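Local structure of Non-sulfated chondroitin lyase E66 (Autographa californica nucleopolyhedrovirus, 3VSN) at residues S387-Q392 / R473-S478; P522-R527 / V536-S541; M364-W369 / F442-L447. The protein cleaves non-sulfated chondroitin as a baculovirus envelope lyase essential for oral infection, and may digest the chondroitin barrier of the host midgut's peritrophic matrix. All blocks are in the same frame, centred on the assembly; numbering follows the deposited sequence.

Contact 1: S387-Q392 / R473-S478; sequences SGIILQ and RVIVLS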
# COMPACT_ATOMS: atom_id res chain seq x y z
N SER A 387 -16.24 -1.21 -5.75
CA SER A 387 -16.96 0.06 -5.66
C SER A 387 -16.16 1.13 -6.38
O SER A 387 -14.95 1.29 -6.14
CB SER A 387 -17.16 0.45 -4.19
OG SER A 387 -17.95 -0.50 -3.51
N GLY A 388 -16.82 1.85 -7.28
CA GLY A 388 -16.18 2.94 -8.03
C GLY A 388 -15.75 2.59 -9.44
O GLY A 388 -15.60 3.48 -10.27
N ILE A 389 -15.55 1.31 -9.73
CA ILE A 389 -15.09 0.89 -11.07
C ILE A 389 -16.17 1.11 -12.14
O ILE A 389 -17.33 0.73 -11.96
CB ILE A 389 -14.57 -0.57 -11.09
CG1 ILE A 389 -13.29 -0.69 -10.23
CG2 ILE A 389 -14.29 -1.03 -12.52
CD1 ILE A 389 -12.64 -2.07 -10.21
N ILE A 390 -15.78 1.77 -13.23
CA ILE A 390 -16.67 1.96 -14.37
C ILE A 390 -16.41 0.81 -15.35
O ILE A 390 -15.28 0.62 -15.81
CB ILE A 390 -16.44 3.31 -15.08
CG1 ILE A 390 -16.63 4.49 -14.10
CG2 ILE A 390 -17.40 3.46 -16.27
CD1 ILE A 390 -16.13 5.82 -14.63
N LEU A 391 -17.46 0.04 -15.64
CA LEU A 391 -17.37 -1.10 -16.55
C LEU A 391 -17.85 -0.72 -17.94
O LEU A 391 -18.84 0.00 -18.08
CB LEU A 391 -18.20 -2.28 -16.03
CG LEU A 391 -17.89 -2.87 -14.65
CD1 LEU A 391 -18.87 -3.99 -14.34
CD2 LEU A 391 -16.45 -3.37 -14.57
N GLN A 392 -17.15 -1.23 -18.95
CA GLN A 392 -17.46 -0.90 -20.35
C GLN A 392 -18.08 -2.08 -21.09
O GLN A 392 -18.48 -1.96 -22.24
CB GLN A 392 -16.20 -0.42 -21.08
CG GLN A 392 -15.65 0.90 -20.58
CD GLN A 392 -14.48 1.39 -21.41
OE1 GLN A 392 -14.54 1.41 -22.65
NE2 GLN A 392 -13.41 1.80 -20.75
N ARG A 473 -21.53 0.85 -16.89
CA ARG A 473 -22.08 0.85 -15.54
C ARG A 473 -21.03 1.23 -14.52
O ARG A 473 -19.84 0.95 -14.71
CB ARG A 473 -22.69 -0.51 -15.16
CG ARG A 473 -21.88 -1.71 -15.62
CD ARG A 473 -22.48 -2.30 -16.88
NE ARG A 473 -23.78 -2.88 -16.59
CZ ARG A 473 -24.76 -3.07 -17.48
NH1 ARG A 473 -24.60 -2.72 -18.75
NH2 ARG A 473 -25.90 -3.61 -17.08
N VAL A 474 -21.47 1.87 -13.45
CA VAL A 474 -20.59 2.24 -12.36
C VAL A 474 -20.93 1.35 -11.18
O VAL A 474 -22.08 1.31 -10.74
CB VAL A 474 -20.74 3.73 -11.98
CG1 VAL A 474 -19.80 4.09 -10.84
CG2 VAL A 474 -20.48 4.62 -13.19
N ILE A 475 -19.93 0.62 -10.69
CA ILE A 475 -20.14 -0.29 -9.57
C ILE A 475 -20.30 0.50 -8.28
O ILE A 475 -19.45 1.33 -7.94
CB ILE A 475 -19.00 -1.33 -9.47
CG1 ILE A 475 -18.93 -2.16 -10.75
CG2 ILE A 475 -19.18 -2.23 -8.25
CD1 ILE A 475 -17.75 -3.10 -10.82
N VAL A 476 -21.39 0.23 -7.56
CA VAL A 476 -21.64 0.84 -6.26
C VAL A 476 -21.20 -0.11 -5.13
O VAL A 476 -20.53 0.31 -4.19
CB VAL A 476 -23.13 1.25 -6.12
CG1 VAL A 476 -23.43 1.77 -4.72
CG2 VAL A 476 -23.49 2.30 -7.16
N LEU A 477 -21.59 -1.38 -5.24
CA LEU A 477 -21.20 -2.41 -4.29
C LEU A 477 -20.90 -3.69 -5.05
O LEU A 477 -21.59 -4.02 -6.02
CB LEU A 477 -22.31 -2.70 -3.28
CG LEU A 477 -22.21 -2.34 -1.78
CD1 LEU A 477 -23.19 -3.21 -0.99
CD2 LEU A 477 -20.81 -2.47 -1.20
N SER A 478 -19.89 -4.42 -4.59
CA SER A 478 -19.51 -5.69 -5.21
C SER A 478 -19.25 -6.73 -4.13
O SER A 478 -18.83 -6.40 -3.02
CB SER A 478 -18.25 -5.50 -6.06
OG SER A 478 -17.19 -4.97 -5.29
O HOH W 1 -17.93 -3.15 -2.96

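Contact 2: P522-R527 / V536-S541; sequences PSLTVR and VEQIIS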
# COMPACT_ATOMS: atom_id res chain seq x y z
N PRO A 522 -28.46 7.51 -12.10
CA PRO A 522 -29.27 6.32 -12.33
C PRO A 522 -29.65 5.63 -11.02
O PRO A 522 -28.98 5.83 -10.00
CB PRO A 522 -28.35 5.40 -13.14
CG PRO A 522 -27.36 6.33 -13.77
CD PRO A 522 -27.13 7.38 -12.73
N SER A 523 -30.71 4.84 -11.05
CA SER A 523 -31.09 4.06 -9.89
C SER A 523 -30.11 2.91 -9.68
O SER A 523 -29.32 2.57 -10.57
CB SER A 523 -32.53 3.53 -10.03
OG SER A 523 -32.58 2.41 -10.89
N LEU A 524 -30.14 2.32 -8.48
CA LEU A 524 -29.33 1.15 -8.16
C LEU A 524 -30.02 -0.10 -8.67
O LEU A 524 -31.20 -0.32 -8.42
CB LEU A 524 -29.11 1.05 -6.65
CG LEU A 524 -28.50 2.24 -5.91
CD1 LEU A 524 -28.49 1.97 -4.41
CD2 LEU A 524 -27.11 2.56 -6.42
N THR A 525 -29.26 -0.93 -9.40
CA THR A 525 -29.77 -2.20 -9.91
C THR A 525 -28.76 -3.31 -9.63
O THR A 525 -27.58 -3.04 -9.42
CB THR A 525 -30.09 -2.13 -11.42
OG1 THR A 525 -28.97 -1.59 -12.13
CG2 THR A 525 -31.32 -1.27 -11.68
N VAL A 526 -29.26 -4.54 -9.62
CA VAL A 526 -28.46 -5.71 -9.25
C VAL A 526 -28.17 -6.59 -10.47
O VAL A 526 -29.06 -6.85 -11.27
CB VAL A 526 -29.18 -6.55 -8.17
CG1 VAL A 526 -28.41 -7.83 -7.85
CG2 VAL A 526 -29.39 -5.73 -6.91
N ARG A 527 -26.92 -7.04 -10.59
CA ARG A 527 -26.51 -7.89 -11.71
C ARG A 527 -25.30 -8.74 -11.32
O ARG A 527 -24.46 -8.30 -10.54
CB ARG A 527 -26.17 -7.03 -12.93
CG ARG A 527 -25.85 -7.80 -14.20
CD ARG A 527 -25.55 -6.85 -15.35
NE ARG A 527 -24.36 -6.04 -15.08
CZ ARG A 527 -23.12 -6.39 -15.38
NH1 ARG A 527 -22.87 -7.55 -15.98
NH2 ARG A 527 -22.11 -5.58 -15.07
N VAL A 536 -24.13 -4.30 -7.15
CA VAL A 536 -25.10 -3.21 -7.21
C VAL A 536 -24.42 -2.16 -8.08
O VAL A 536 -23.28 -1.79 -7.82
CB VAL A 536 -25.43 -2.63 -5.82
CG1 VAL A 536 -26.38 -1.45 -5.95
CG2 VAL A 536 -26.02 -3.70 -4.91
N GLU A 537 -25.12 -1.69 -9.11
CA GLU A 537 -24.50 -0.78 -10.07
C GLU A 537 -25.45 0.32 -10.53
O GLU A 537 -26.67 0.20 -10.37
CB GLU A 537 -23.94 -1.56 -11.28
CG GLU A 537 -25.00 -2.27 -12.11
CD GLU A 537 -24.44 -3.18 -13.19
OE1 GLU A 537 -23.23 -3.49 -13.17
OE2 GLU A 537 -25.22 -3.61 -14.07
N GLN A 538 -24.88 1.38 -11.09
CA GLN A 538 -25.65 2.41 -11.77
C GLN A 538 -25.33 2.35 -13.25
O GLN A 538 -24.20 2.64 -13.67
CB GLN A 538 -25.36 3.80 -11.18
CG GLN A 538 -25.99 4.03 -9.81
CD GLN A 538 -25.76 5.43 -9.26
OE1 GLN A 538 -25.23 6.30 -9.93
NE2 GLN A 538 -26.17 5.64 -8.01
N ILE A 539 -26.32 1.94 -14.04
CA ILE A 539 -26.14 1.77 -15.48
C ILE A 539 -26.17 3.13 -16.18
O ILE A 539 -27.04 3.96 -15.91
CB ILE A 539 -27.20 0.81 -16.08
CG1 ILE A 539 -27.07 -0.59 -15.45
CG2 ILE A 539 -27.05 0.72 -17.60
CD1 ILE A 539 -28.27 -1.50 -15.65
N ILE A 540 -25.19 3.35 -17.05
CA ILE A 540 -25.07 4.61 -17.79
C ILE A 540 -25.15 4.33 -19.30
O ILE A 540 -24.52 3.40 -19.80
CB ILE A 540 -23.77 5.37 -17.42
CG1 ILE A 540 -22.54 4.44 -17.52
CG2 ILE A 540 -23.88 5.95 -16.02
CD1 ILE A 540 -21.20 5.13 -17.39
N SER A 541 -25.93 5.14 -20.02
CA SER A 541 -26.18 4.87 -21.44
C SER A 541 -24.91 5.03 -22.29
O SER A 541 -24.11 5.93 -22.05
CB SER A 541 -27.29 5.77 -21.98
OG SER A 541 -26.85 7.12 -22.08
O HOH W 2 -28.83 1.09 -12.79
O HOH W 3 -27.80 -3.83 -13.05

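Contact 3: M364-W369 / F442-L447; sequences MARRIW and FKSCTL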
# COMPACT_ATOMS: atom_id res chain seq x y z
N MET A 364 -9.88 3.35 -10.43
CA MET A 364 -11.27 3.67 -10.13
C MET A 364 -11.82 3.10 -8.82
O MET A 364 -13.02 3.25 -8.55
CB MET A 364 -12.16 3.26 -11.31
CG MET A 364 -11.99 4.14 -12.54
SD MET A 364 -13.00 3.61 -13.93
CE MET A 364 -12.00 2.27 -14.59
N ALA A 365 -10.98 2.47 -8.01
CA ALA A 365 -11.42 2.01 -6.69
C ALA A 365 -11.84 3.21 -5.84
O ALA A 365 -11.05 4.12 -5.61
CB ALA A 365 -10.33 1.21 -5.98
N ARG A 366 -13.10 3.20 -5.42
CA ARG A 366 -13.66 4.24 -4.55
C ARG A 366 -14.44 3.53 -3.45
O ARG A 366 -15.66 3.37 -3.54
CB ARG A 366 -14.58 5.18 -5.34
CG ARG A 366 -13.94 5.84 -6.56
CD ARG A 366 -12.88 6.85 -6.16
NE ARG A 366 -12.43 7.64 -7.31
CZ ARG A 366 -11.38 7.32 -8.07
NH1 ARG A 366 -10.67 6.22 -7.82
NH2 ARG A 366 -11.05 8.10 -9.09
N ARG A 367 -13.71 3.09 -2.43
CA ARG A 367 -14.23 2.13 -1.46
C ARG A 367 -13.73 2.44 -0.06
O ARG A 367 -12.60 2.93 0.13
CB ARG A 367 -13.83 0.70 -1.89
CG ARG A 367 -14.11 -0.40 -0.88
CD ARG A 367 -15.59 -0.74 -0.73
NE ARG A 367 -15.78 -1.68 0.38
CZ ARG A 367 -15.69 -3.00 0.28
NH1 ARG A 367 -15.44 -3.58 -0.89
NH2 ARG A 367 -15.87 -3.76 1.36
N ILE A 368 -14.59 2.19 0.92
CA ILE A 368 -14.18 2.17 2.32
C ILE A 368 -14.31 0.74 2.81
O ILE A 368 -15.22 0.01 2.40
CB ILE A 368 -15.00 3.15 3.19
CG1 ILE A 368 -16.49 2.78 3.21
CG2 ILE A 368 -14.78 4.58 2.71
CD1 ILE A 368 -17.36 3.71 4.05
N TRP A 369 -13.38 0.33 3.66
CA TRP A 369 -13.41 -1.00 4.24
C TRP A 369 -13.60 -0.88 5.72
O TRP A 369 -12.81 -0.23 6.40
CB TRP A 369 -12.12 -1.75 3.93
CG TRP A 369 -11.95 -2.13 2.48
CD1 TRP A 369 -12.40 -3.30 1.86
CD2 TRP A 369 -11.27 -1.37 1.42
NE1 TRP A 369 -12.05 -3.30 0.53
CE2 TRP A 369 -11.37 -2.19 0.20
CE3 TRP A 369 -10.62 -0.15 1.36
CZ2 TRP A 369 -10.83 -1.77 -1.01
CZ3 TRP A 369 -10.08 0.26 0.14
CH2 TRP A 369 -10.19 -0.53 -1.02
N PHE A 442 -13.07 10.80 -17.22
CA PHE A 442 -14.06 11.21 -16.23
C PHE A 442 -13.58 12.37 -15.38
O PHE A 442 -12.38 12.66 -15.31
CB PHE A 442 -14.50 10.03 -15.33
CG PHE A 442 -13.36 9.31 -14.63
CD1 PHE A 442 -12.66 9.92 -13.59
CD2 PHE A 442 -13.02 8.01 -15.00
CE1 PHE A 442 -11.63 9.25 -12.94
CE2 PHE A 442 -11.99 7.33 -14.34
CZ PHE A 442 -11.30 7.95 -13.32
N LYS A 443 -14.54 13.04 -14.75
CA LYS A 443 -14.26 13.88 -13.59
C LYS A 443 -14.77 13.11 -12.38
O LYS A 443 -15.91 12.64 -12.38
CB LYS A 443 -14.95 15.23 -13.72
CG LYS A 443 -14.41 16.13 -14.83
CD LYS A 443 -13.41 17.15 -14.29
CE LYS A 443 -12.75 17.96 -15.41
NZ LYS A 443 -13.67 18.89 -16.13
N SER A 444 -13.92 12.96 -11.37
CA SER A 444 -14.25 12.14 -10.20
C SER A 444 -14.15 12.98 -8.94
O SER A 444 -13.12 13.61 -8.69
CB SER A 444 -13.32 10.93 -10.12
OG SER A 444 -13.51 10.20 -8.92
N CYS A 445 -15.22 12.97 -8.15
CA CYS A 445 -15.29 13.71 -6.89
C CYS A 445 -15.51 12.72 -5.76
O CYS A 445 -16.53 12.04 -5.72
CB CYS A 445 -16.47 14.69 -6.91
SG CYS A 445 -16.50 15.87 -8.28
N THR A 446 -14.55 12.63 -4.84
CA THR A 446 -14.70 11.74 -3.68
C THR A 446 -14.56 12.53 -2.39
O THR A 446 -13.67 13.37 -2.28
CB THR A 446 -13.67 10.60 -3.69
OG1 THR A 446 -13.51 10.10 -5.02
CG2 THR A 446 -14.10 9.46 -2.77
N LEU A 447 -15.43 12.26 -1.42
CA LEU A 447 -15.30 12.85 -0.09
C LEU A 447 -15.36 11.77 0.99
O LEU A 447 -16.34 11.02 1.06
CB LEU A 447 -16.39 13.91 0.14
CG LEU A 447 -16.44 14.58 1.52
CD1 LEU A 447 -15.25 15.51 1.73
CD2 LEU A 447 -17.75 15.34 1.69

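Contact 1: S387-Q392 / R473-S478
L391 and R473 form an antiparallel hydrogen-bonded pair in both directions: L391 N reaches R473 O at 2.7 Å, and R473 N returns to L391 O at 3.1 Å. I475 uses both its backbone N and its backbone O, the N giving to I389 O at 2.9 Å and the O taking G388 N at 2.8 Å, both nearly straight. Past G388 a side chain takes over. In one of its two conformers the hydroxyl of S387, lying beside its own backbone N (chi1 -62°), donates from OG to V476 O at 2.8 Å, coming in 46° above the carbonyl plane. In that conformer S387 OG also receives a hydrogen from a water at 2.7 Å, and that water accepts S478 N, so the buried hydroxyl can act there as donor and acceptor. Apolar contacts flank the pairing: L391 CD1 meets I475 CD1 at 3.8 Å, while I390 and V474 lie side by side on the other face. Two residues, V476 and L477, bond through their backbones to the single V536 of the next strand, which makes a classic beta bulge. Strand 390-391 forms one margin of a four-stranded antiparallel sheet, with strand 533-540 beyond 472-480; I390 and V474 pack against Y457 and I460 of strand 452-461.

Contact 2: P522-R527 / V536-S541
E537 and R527 meet in a two-pronged salt bridge beside the backbone pairing of their strands. The glutamate can be followed outward. Its CB packs on V474 O of the neighbouring strand, and CG, set between the backbone N and the carbonyl carbon (chi1 64°), lies 3.8 Å from T525 O. From there the chain runs extended, bringing CD to the edge of the R527 guanidinium, in its plane. The oxygens then divide the work: OE2 takes R527 NE at 2.8 Å, while OE1 takes R527 NH2 at 3.0 Å through its syn lone pair. The carboxylate and guanidinium planes are 33° apart, so the side-on grip is twisted. OE2 has further partners, a water that donates to it and R473 NE in a second salt bridge; the two arginines sharing one carboxylate would be expected to favour its ionised form.

The segments belong to the beta hairpin of strands 525-530 and 533-540, and T525 and E537 are a hydrogen-bonded pair of it, with T525 N to E537 O at 3.0 Å and E537 N to T525 O at 2.8 Å. The axes of 525-527 and 536-540 make an angle of 114°, well short of antiparallel. Where the strands part before T525, a water takes over the pairing: it donates to S523 O, accepts I539 N and hydrogen-bonds T525 OG1. L524 CB touches V536 CG1 at 3.8 Å. P522 crosses Q538 at about a right angle, its CG 3.2 Å from I539 O, and the Q538 amide passes on to bond C553 O through NE2.

Contact 3: M364-W369 / F442-L447
A single serine hydroxyl takes two nitrogens of one arginine: R366 NE and R366 NH2 both donate to S444 OG, each at 3.2 Å. Evidence for a side-on grip lies in the geometry, since OG sits only 5° out of the guanidinium plane for either bond, and the two N-H...O bonds are moderately and about equally bent, as expected when two N-H groups converge on one atom. S444 points its hydroxyl anti to the backbone N (chi1 173°), which carries OG out from strand 440-449 toward the arginine. The same oxygen is bonded to NE2 of Q455, so three N-H groups gather on it. The far corner of the guanidinium is held within its own segment, where R366 NH1 donates to A365 O at 3.1 Å from well above the carbonyl plane. Bonds on both margins should fix the rotation of the buried group.

Beside this polar centre T446 OG1 approaches R366 CD at 3.5 Å, and its own hydrogen bond goes to OE1 of Q455, so one glutamine serves both hydroxyls. M364 and F442 cross obliquely on the other flank. M364 CG rests 3.7 Å from F442 CE2, and the sulfur stands 5.1 Å from the ring centroid, 63° off the ring normal, a Met-aromatic contact that is oblique. Y457 meets the F442 ring edge-to-face.

No backbone pairing joins the segments: the nearest CA atoms, R366 and T446, are 7.6 Å apart. F442, S444 and T446 alternate along their strand and direct their side chains to one face, onto which M364 and R366 pack. This is side-chain packing of the turn leading into strand 367-370 onto one face of the seven-stranded sheet, consistent with the beta-sandwich part of this lyase.

In the fold
From the N terminus, the chain leaves helix 359-364 into 364-369, runs through 387-392, and reaches 442-447, where contact 3 closes a loop of 72 residues. Contact 1, opened at 387-392, closes later at 473-478, so the two cross. Contact 2 follows in series as a local hairpin closure with eight residues between its segments. Contacts 1 and 2 share one four-stranded sheet: V476 N lies 2.8 Å from V536 O, a probable hydrogen bond. Contact 3 reaches the seven-stranded sheet through strand 440-449 and touches contact 1, S387 O being 2.8 Å from R366 N. Contacts 2 and 3 do not touch, their centres about 16 Å apart, with contact 1 bridging them.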